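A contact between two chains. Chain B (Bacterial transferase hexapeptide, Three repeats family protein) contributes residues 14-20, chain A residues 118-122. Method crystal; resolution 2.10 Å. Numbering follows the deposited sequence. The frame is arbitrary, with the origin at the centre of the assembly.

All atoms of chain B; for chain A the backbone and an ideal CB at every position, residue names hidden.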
# COMPACT_ATOMS: atom_id res chain seq x y z
N GLY B 14 14.95 8.56 -11.67
CA GLY B 14 15.97 9.43 -11.12
C GLY B 14 15.42 10.57 -10.28
O GLY B 14 15.98 10.91 -9.23
N LYS B 15 14.32 11.17 -10.72
CA LYS B 15 13.76 12.32 -10.02
C LYS B 15 13.14 11.91 -8.69
O LYS B 15 13.00 12.72 -7.76
CB LYS B 15 12.72 13.05 -10.87
CG LYS B 15 13.21 13.53 -12.24
CD LYS B 15 12.03 14.02 -13.10
CE LYS B 15 12.21 13.67 -14.56
NZ LYS B 15 11.34 14.53 -15.42
N GLU B 16 12.74 10.64 -8.61
CA GLU B 16 12.15 10.08 -7.40
C GLU B 16 13.27 9.67 -6.42
O GLU B 16 13.16 9.85 -5.20
CB GLU B 16 11.31 8.85 -7.76
CG GLU B 16 10.94 7.96 -6.58
CD GLU B 16 10.57 6.54 -7.00
OE1 GLU B 16 11.15 6.02 -7.99
OE2 GLU B 16 9.69 5.94 -6.34
N VAL B 17 14.35 9.13 -6.97
CA VAL B 17 15.44 8.63 -6.13
C VAL B 17 16.26 9.74 -5.43
O VAL B 17 16.66 9.58 -4.28
CB VAL B 17 16.33 7.65 -6.92
CG1 VAL B 17 17.60 7.29 -6.13
CG2 VAL B 17 15.53 6.40 -7.26
N MET B 18 16.47 10.86 -6.11
CA MET B 18 17.28 11.95 -5.54
C MET B 18 16.78 12.42 -4.16
O MET B 18 17.55 12.52 -3.22
CB MET B 18 17.39 13.13 -6.52
CG MET B 18 18.20 14.32 -6.01
SD MET B 18 19.95 13.93 -5.73
CE MET B 18 20.62 13.89 -7.39
N PRO B 19 15.47 12.71 -4.03
CA PRO B 19 14.99 13.13 -2.71
C PRO B 19 15.21 12.04 -1.67
O PRO B 19 15.40 12.36 -0.50
CB PRO B 19 13.48 13.31 -2.93
CG PRO B 19 13.29 13.41 -4.39
CD PRO B 19 14.41 12.72 -5.06
N LEU B 20 15.16 10.78 -2.07
CA LEU B 20 15.40 9.68 -1.15
C LEU B 20 16.85 9.71 -0.69
O LEU B 20 17.14 9.56 0.51
CB LEU B 20 15.08 8.34 -1.79
CG LEU B 20 13.63 8.14 -2.26
CD1 LEU B 20 13.44 6.71 -2.79
CD2 LEU B 20 12.66 8.44 -1.12
N UNK A 118 2.84 10.84 -3.48
CA UNK A 118 3.07 11.61 -4.70
C UNK A 118 4.59 11.71 -4.85
O UNK A 118 5.27 12.14 -3.92
CB UNK A 118 2.41 12.99 -4.65
N UNK A 119 5.14 11.30 -6.00
CA UNK A 119 6.59 11.29 -6.13
C UNK A 119 7.16 12.65 -6.57
O UNK A 119 7.09 13.59 -5.80
CB UNK A 119 7.00 10.21 -7.13
N UNK A 120 7.71 12.75 -7.77
CA UNK A 120 8.40 13.99 -8.18
C UNK A 120 7.99 14.55 -9.54
O UNK A 120 7.71 13.80 -10.47
CB UNK A 120 9.91 13.74 -8.20
N UNK A 121 7.99 15.88 -9.65
CA UNK A 121 7.75 16.55 -10.92
C UNK A 121 6.35 16.24 -11.41
O UNK A 121 6.16 15.60 -12.44
CB UNK A 121 8.79 16.13 -11.96
N UNK A 122 5.38 16.69 -10.62
CA UNK A 122 3.98 16.35 -10.81
C UNK A 122 3.18 17.64 -10.73
O UNK A 122 3.48 18.50 -9.91
CB UNK A 122 3.50 15.33 -9.77

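Chain B presents a helix to this contact. B:Met18 N bonds back to B:Gly14 O at 3.2 Å, a regular helical turn. B:Pro19 has no amide hydrogen, so its N cannot bond back to B:Lys15 O. That carbonyl lacks its usual partner within the helix and can accept a hydrogen bond from outside.

Position 118 lies at the start of the chain A stretch, with an extended backbone at phi/psi -118/125. Its ideal CB has no atom of the chain B stretch within 5.5 Å. This stretch of chain B therefore sets no preference, and many side chains would suit. The deposited residue is A:Leu118. Its side chain lies well beyond contact with the stretch and takes no part in it.

Position 119 points its CA-to-CB bond toward chain B. The ideal CB is 4.6 Å from B:Glu16 CB, which leaves room for a modest side chain. Chain B offers the aliphatic part of B:Glu16 and, further along, its carboxylate. Small or medium residues would fit, apolar or polar; a donor might seek the carboxylate. The phi/psi pair, -85/-113, is unusual but does not single out one residue. The deposited residue is A:Thr119, with chi1 at 63° (p). Its methyl A:Thr119 CG2 lies 4.1 Å from B:Glu16 OE2. This is a packing contact, and no hydrogen bond joins the two residues.

Position 120 is the centre of the contact. Its CA is 5.5 Å from the CA of B:Glu16, and its CA-to-CB bond points toward chain B. The ideal CB is only 3.3 Å from B:Lys15 O, a tight approach. It is also 4.2 Å from B:Glu16 N and 5.1 Å from B:Pro19 CG. A small side chain is favoured, and a donor near the free carbonyl would be an advantage. Serine answers both needs; alanine or glycine would fit but leave the carbonyl without a donor here, while threonine and cysteine are also worth considering. The deposited residue is A:Ser120, with chi1 at -58° (m). A:Ser120 OG donates a hydrogen bond to B:Lys15 O at 2.8 Å. The same A:Ser120 OG packs 3.8 Å from B:Glu16 CA and 3.9 Å from B:Pro19 CG.

Position 121 also points toward chain B. Its ideal CB is 4.0 Å from B:Lys15 CD, so it meets the aliphatic length of the lysine. Phi/psi of 63/64 lies in the left-handed region, which favours glycine, asparagine or aspartate. Glycine would give less cover to the lysine chain. The deposited residue is A:Asn121, with chi1 at -68° (m). A:Asn121 ND2 comes within 3.1 Å of B:Lys15 CD, a close contact with carbon. The amide finds its hydrogen bonds elsewhere in the structure.

Position 122 returns to an extended backbone, -133/139. Its ideal CB has nothing of the chain B stretch within 5.5 Å, so this stretch leaves the choice open. The deposited residue is A:Ile122, whose side chain does not reach the chain B stretch.

Chain A, residues 118-122: LTSNI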
# COMPACT_ATOMS: atom_id res chain seq x y z
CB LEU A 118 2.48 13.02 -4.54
CG LEU A 118 1.03 13.36 -4.90
CD1 LEU A 118 0.07 12.17 -5.02
CD2 LEU A 118 0.49 14.41 -3.95
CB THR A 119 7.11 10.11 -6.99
OG1 THR A 119 6.62 10.21 -8.33
CG2 THR A 119 6.68 8.77 -6.39
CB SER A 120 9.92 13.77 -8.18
OG SER A 120 10.37 13.35 -6.91
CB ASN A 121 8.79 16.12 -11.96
CG ASN A 121 10.18 16.62 -11.62
OD1 ASN A 121 10.56 17.73 -12.00
ND2 ASN A 121 10.91 15.83 -10.87
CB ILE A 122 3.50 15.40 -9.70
CG1 ILE A 122 4.06 14.00 -9.94
CG2 ILE A 122 1.96 15.39 -9.60
CD1 ILE A 122 4.10 13.15 -8.70
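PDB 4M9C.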